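Local atomic coordinates of L-asparaginase I (Vibrio cholerae, PDB entry 2OCD), a protein that probably catalyses the hydrolysis of L-asparagine to L-aspartate and ammonium, working as a homotetramer of the asparaginase 1 family. Residues T115-P120 against R125-A130; P39-P44 against A130-A135. All coordinates share one frame; numbering follows the deposited sequence.

Interaction 1 (T115-P120 against R125-A130); sequences TGSQIP and RSDGQA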
loop_
_atom_site.group_PDB
_atom_site.type_symbol
_atom_site.label_atom_id
_atom_site.label_comp_id
_atom_site.label_asym_id
_atom_site.label_seq_id
_atom_site.Cartn_x
_atom_site.Cartn_y
_atom_site.Cartn_z
ATOM N N THR B 115 -22.213 -10.405 -7.379
ATOM C CA THR B 115 -21.329 -9.431 -7.996
ATOM C C THR B 115 -22.096 -8.395 -8.789
ATOM O O THR B 115 -23.328 -8.400 -8.845
ATOM C CB THR B 115 -20.222 -10.137 -8.838
ATOM O OG1 THR B 115 -19.184 -9.200 -9.180
ATOM C CG2 THR B 115 -20.747 -10.738 -10.058
ATOM N N GLY B 116 -21.352 -7.486 -9.387
ATOM C CA GLY B 116 -21.932 -6.353 -10.107
ATOM C C GLY B 116 -20.824 -5.520 -10.708
ATOM O O GLY B 116 -19.675 -5.981 -10.867
ATOM N N SER B 117 -21.157 -4.281 -11.042
ATOM C CA SER B 117 -20.193 -3.358 -11.561
ATOM C C SER B 117 -20.663 -1.903 -11.411
ATOM O O SER B 117 -21.829 -1.632 -11.215
ATOM C CB SER B 117 -19.912 -3.697 -13.027
ATOM O OG SER B 117 -20.951 -3.210 -13.876
ATOM N N GLN B 118 -19.705 -0.981 -11.460
ATOM C CA GLN B 118 -19.995 0.443 -11.437
ATOM C C GLN B 118 -20.467 0.871 -12.793
ATOM O O GLN B 118 -21.275 1.757 -12.896
ATOM C CB GLN B 118 -18.736 1.275 -11.134
ATOM C CG GLN B 118 -18.184 1.114 -9.750
ATOM C CD GLN B 118 -16.876 1.917 -9.540
ATOM O OE1 GLN B 118 -15.885 1.394 -8.976
ATOM N NE2 GLN B 118 -16.868 3.188 -10.000
ATOM N N ILE B 119 -19.891 0.289 -13.833
ATOM C CA ILE B 119 -20.122 0.744 -15.199
ATOM C C ILE B 119 -20.929 -0.332 -15.944
ATOM O O ILE B 119 -20.606 -1.517 -15.871
ATOM C CB ILE B 119 -18.764 0.971 -15.938
ATOM C CG1 ILE B 119 -17.851 1.972 -15.199
ATOM C CG2 ILE B 119 -18.982 1.452 -17.315
ATOM C CD1 ILE B 119 -18.423 3.357 -15.056
ATOM N N PRO B 120 -21.962 0.057 -16.695
ATOM C CA PRO B 120 -22.625 -1.034 -17.400
ATOM C C PRO B 120 -21.677 -1.795 -18.315
ATOM O O PRO B 120 -20.776 -1.200 -18.849
ATOM C CB PRO B 120 -23.691 -0.337 -18.235
ATOM C CG PRO B 120 -23.776 1.031 -17.710
ATOM C CD PRO B 120 -22.535 1.372 -16.985
ATOM N N ARG B 125 -14.743 -0.306 -21.523
ATOM C CA ARG B 125 -13.925 -0.637 -20.315
ATOM C C ARG B 125 -14.684 -0.734 -18.969
ATOM O O ARG B 125 -14.191 -0.314 -17.903
ATOM C CB ARG B 125 -12.672 0.265 -20.208
ATOM C CG ARG B 125 -12.882 1.744 -19.913
ATOM C CD ARG B 125 -11.616 2.600 -20.284
ATOM N NE ARG B 125 -10.419 2.015 -19.716
ATOM C CZ ARG B 125 -9.983 2.215 -18.481
ATOM N NH1 ARG B 125 -10.601 3.038 -17.667
ATOM N NH2 ARG B 125 -8.896 1.597 -18.052
ATOM N N SER B 126 -15.867 -1.335 -19.027
ATOM C CA SER B 126 -16.595 -1.699 -17.837
ATOM C C SER B 126 -15.858 -2.706 -16.919
ATOM O O SER B 126 -15.237 -3.634 -17.369
ATOM C CB SER B 126 -17.929 -2.307 -18.239
ATOM O OG SER B 126 -18.677 -2.691 -17.094
ATOM N N ASP B 127 -16.010 -2.541 -15.617
ATOM C CA ASP B 127 -15.521 -3.495 -14.649
ATOM C C ASP B 127 -16.404 -4.726 -14.633
ATOM O O ASP B 127 -16.014 -5.798 -14.151
ATOM C CB ASP B 127 -15.436 -2.860 -13.238
ATOM C CG ASP B 127 -16.743 -2.185 -12.795
ATOM O OD1 ASP B 127 -17.425 -1.499 -13.589
ATOM O OD2 ASP B 127 -17.089 -2.322 -11.623
ATOM N N GLY B 128 -17.613 -4.583 -15.161
ATOM C CA GLY B 128 -18.496 -5.717 -15.302
ATOM C C GLY B 128 -17.908 -6.940 -15.986
ATOM O O GLY B 128 -18.201 -8.074 -15.588
ATOM N N GLN B 129 -17.101 -6.761 -17.017
ATOM C CA GLN B 129 -16.756 -7.959 -17.778
ATOM C C GLN B 129 -15.812 -8.805 -16.942
ATOM O O GLN B 129 -16.040 -9.988 -16.783
ATOM C CB GLN B 129 -16.225 -7.686 -19.199
ATOM C CG GLN B 129 -14.849 -7.039 -19.243
ATOM C CD GLN B 129 -14.010 -7.458 -20.451
ATOM O OE1 GLN B 129 -13.044 -6.751 -20.814
ATOM N NE2 GLN B 129 -14.357 -8.616 -21.074
ATOM N N ALA B 130 -14.800 -8.195 -16.342
ATOM C CA ALA B 130 -13.886 -8.962 -15.495
ATOM C C ALA B 130 -14.608 -9.536 -14.265
ATOM O O ALA B 130 -14.329 -10.649 -13.870
ATOM C CB ALA B 130 -12.707 -8.119 -15.088
#

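Interaction 2 (P39-P44 against A130-A135); sequences PEFHRP and ANLLNA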
loop_
_atom_site.group_PDB
_atom_site.type_symbol
_atom_site.label_atom_id
_atom_site.label_comp_id
_atom_site.label_asym_id
_atom_site.label_seq_id
_atom_site.Cartn_x
_atom_site.Cartn_y
_atom_site.Cartn_z
ATOM N N PRO B 39 -17.931 -13.398 -27.186
ATOM C CA PRO B 39 -17.237 -14.689 -27.301
ATOM C C PRO B 39 -16.366 -15.131 -26.086
ATOM O O PRO B 39 -16.216 -16.345 -25.817
ATOM C CB PRO B 39 -16.369 -14.483 -28.543
ATOM C CG PRO B 39 -17.013 -13.358 -29.272
ATOM C CD PRO B 39 -17.568 -12.475 -28.272
ATOM N N GLU B 40 -15.827 -14.144 -25.355
ATOM C CA GLU B 40 -15.068 -14.402 -24.097
ATOM C C GLU B 40 -15.816 -15.339 -23.139
ATOM O O GLU B 40 -15.193 -16.109 -22.383
ATOM C CB GLU B 40 -14.780 -13.107 -23.310
ATOM C CG GLU B 40 -14.414 -11.884 -24.130
ATOM C CD GLU B 40 -15.610 -10.966 -24.422
ATOM O OE1 GLU B 40 -16.171 -10.402 -23.454
ATOM O OE2 GLU B 40 -15.963 -10.797 -25.619
ATOM N N PHE B 41 -17.145 -15.227 -23.120
ATOM C CA PHE B 41 -17.964 -16.023 -22.195
ATOM C C PHE B 41 -18.319 -17.421 -22.747
ATOM O O PHE B 41 -18.988 -18.210 -22.084
ATOM C CB PHE B 41 -19.241 -15.241 -21.831
ATOM C CG PHE B 41 -18.995 -14.074 -20.917
ATOM C CD1 PHE B 41 -19.014 -14.230 -19.545
ATOM C CD2 PHE B 41 -18.703 -12.809 -21.432
ATOM C CE1 PHE B 41 -18.759 -13.153 -18.723
ATOM C CE2 PHE B 41 -18.456 -11.724 -20.585
ATOM C CZ PHE B 41 -18.481 -11.892 -19.262
ATOM N N HIS B 42 -17.883 -17.719 -23.962
ATOM C CA HIS B 42 -18.301 -18.922 -24.660
ATOM C C HIS B 42 -17.051 -19.578 -25.227
ATOM O O HIS B 42 -16.671 -19.411 -26.421
ATOM C CB HIS B 42 -19.277 -18.589 -25.787
ATOM C CG HIS B 42 -20.562 -17.983 -25.332
ATOM N ND1 HIS B 42 -21.474 -18.669 -24.562
ATOM C CD2 HIS B 42 -21.105 -16.769 -25.568
ATOM C CE1 HIS B 42 -22.516 -17.893 -24.326
ATOM N NE2 HIS B 42 -22.322 -16.740 -24.938
ATOM N N ARG B 43 -16.371 -20.289 -24.349
ATOM C CA ARG B 43 -15.136 -20.936 -24.709
ATOM C C ARG B 43 -14.993 -22.108 -23.775
ATOM O O ARG B 43 -15.482 -22.063 -22.642
ATOM C CB ARG B 43 -13.935 -19.964 -24.596
ATOM C CG ARG B 43 -13.784 -19.338 -23.230
ATOM C CD ARG B 43 -12.722 -18.283 -23.221
ATOM N NE ARG B 43 -11.424 -18.917 -23.380
ATOM C CZ ARG B 43 -10.342 -18.346 -23.906
ATOM N NH1 ARG B 43 -10.342 -17.080 -24.312
ATOM N NH2 ARG B 43 -9.253 -19.061 -24.029
ATOM N N PRO B 44 -14.299 -23.151 -24.247
ATOM C CA PRO B 44 -14.261 -24.469 -23.597
ATOM C C PRO B 44 -13.902 -24.410 -22.127
ATOM O O PRO B 44 -14.401 -25.186 -21.330
ATOM C CB PRO B 44 -13.173 -25.206 -24.395
ATOM C CG PRO B 44 -13.259 -24.598 -25.747
ATOM C CD PRO B 44 -13.478 -23.138 -25.475
ATOM N N ALA B 130 -14.800 -8.195 -16.342
ATOM C CA ALA B 130 -13.886 -8.962 -15.495
ATOM C C ALA B 130 -14.608 -9.536 -14.265
ATOM O O ALA B 130 -14.329 -10.649 -13.870
ATOM C CB ALA B 130 -12.707 -8.119 -15.088
ATOM N N ASN B 131 -15.525 -8.785 -13.668
ATOM C CA ASN B 131 -16.222 -9.244 -12.481
ATOM C C ASN B 131 -17.140 -10.436 -12.789
ATOM O O ASN B 131 -17.195 -11.379 -12.028
ATOM C CB ASN B 131 -17.075 -8.121 -11.873
ATOM C CG ASN B 131 -16.280 -7.122 -11.016
ATOM O OD1 ASN B 131 -16.789 -6.049 -10.711
ATOM N ND2 ASN B 131 -15.087 -7.483 -10.595
ATOM N N LEU B 132 -17.849 -10.414 -13.900
ATOM C CA LEU B 132 -18.671 -11.562 -14.257
ATOM C C LEU B 132 -17.835 -12.734 -14.791
ATOM O O LEU B 132 -18.115 -13.917 -14.499
ATOM C CB LEU B 132 -19.732 -11.188 -15.296
ATOM C CG LEU B 132 -20.754 -12.277 -15.628
ATOM C CD1 LEU B 132 -21.422 -12.920 -14.410
ATOM C CD2 LEU B 132 -21.790 -11.733 -16.597
ATOM N N LEU B 133 -16.827 -12.405 -15.582
ATOM C CA LEU B 133 -15.941 -13.399 -16.127
ATOM C C LEU B 133 -15.325 -14.227 -15.014
ATOM O O LEU B 133 -15.416 -15.437 -14.996
ATOM C CB LEU B 133 -14.875 -12.723 -16.981
ATOM C CG LEU B 133 -14.555 -13.500 -18.235
ATOM C CD1 LEU B 133 -14.015 -12.558 -19.334
ATOM C CD2 LEU B 133 -13.543 -14.590 -17.800
ATOM N N ASN B 134 -14.695 -13.581 -14.058
ATOM C CA ASN B 134 -14.031 -14.342 -13.005
ATOM C C ASN B 134 -14.978 -14.964 -11.967
ATOM O O ASN B 134 -14.624 -15.986 -11.353
ATOM C CB ASN B 134 -13.010 -13.459 -12.286
ATOM C CG ASN B 134 -11.767 -13.162 -13.119
ATOM O OD1 ASN B 134 -11.539 -13.773 -14.174
ATOM N ND2 ASN B 134 -10.953 -12.194 -12.639
ATOM N N ALA B 135 -16.138 -14.332 -11.733
ATOM C CA ALA B 135 -17.135 -14.891 -10.831
ATOM C C ALA B 135 -17.520 -16.214 -11.399
ATOM O O ALA B 135 -17.574 -17.226 -10.677
ATOM C CB ALA B 135 -18.385 -14.013 -10.718
#

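Interaction 1 (T115-P120 against R125-A130)
Asp127 lays its carboxylate against the backbone of Gln118 and Ile119, a compact example of how one acidic side chain can fix the shape of a loop. Its CG sits between the backbone N and the carbonyl carbon (chi1 52°), which brings both oxygens up to two successive amides. Asp127 OD2 accepts from Gln118 N at 2.9 Å in a nearly straight bond (165°), and Asp127 OD1 from Ile119 N at 3.1 Å; each oxygen uses its syn lone pair, so the carboxylate forms a two-pronged grip.

Ser126, the N-cap of helix 127-141, does double duty. Ser126 OG accepts from Gly128 N at 2.9 Å, the capping bond, and donates to Ile119 O at 2.6 Å. Ile119 O also accepts from Ser117 OG, again at 2.6 Å, and the two hydroxyls arrive from opposite faces of the carbonyl plane. Ile119 adds apolar cover, Ile119 CG2 resting 4.0 Å from Ser126 CB, while Ile185 of the second subunit packs on both Ile119 and Asp127.

The loop follows strand 112-115 and carries Pro120 beside Thr14, the predicted nucleophile; Gln118 NE2 donates a hydrogen bond to Gly168 O. With two backbone N-H groups on its oxygens and its own position at the start of the helix, the Asp127 carboxylate is probably stabilised in its charged form.

Interaction 2 (P39-P44 against A130-A135)
The ring of Phe41 reaches helix 127-141 through its CE1 corner, which approaches two consecutive leucines and the backbone between them. Phe41 CE1 lies 3.8 Å from Leu132 CG and equally 3.8 Å from Leu133 N, so this ring atom lies against the helix backbone as well as its side chains. Phe41 CG stands anti to its own carbonyl carbon (chi1 -72°), which swings the ring out to the helix although the CB bond sets off alongside it. Leu133 places its CG over one face of this ring, with Leu133 CG 4.2 Å from Phe41 CE1, whereas Leu132 meets it obliquely, the two side chains crossing at about a right angle.

The contact joins the short 3-10 turn 39-41, in the loop before strand 48-58, to the helix of a beta-alpha-beta crossover, which connects the adjacent parallel strands 112-115 and 147-151 of the mixed sheet. Leu132 also touches Val86 and Leu88 of strand 84-88, so it meets both Phe41 and the sheet.

With its CG anti to the backbone N (chi1 -173°), Leu132 also brings CD2 to 4.0 Å from Phe41 CE1. Leu133 CD1 lies 4.1 Å from Glu40 CB, the aliphatic base of a side chain that also touches Gln129, one helical turn earlier.

After strand 5-12 and helix 31-35 the chain reaches residues 39-44, then strands 48-58 and 84-88 and the helices between and after them, before strand 112-115 leads into the loop of interaction 1. That contact closes a short loop, with four residues between its segments; interaction 2 brackets 85 residues, and interaction 1 is nested within that span. Both end on helix 127-141 and share Ala130: the first fastens the helix start to the loop beside the predicted active site, the second fastens the next turns to the segment preceding strand 48-58. Thr115 packs on Asn131, linking the two, and both regions touch the second subunit.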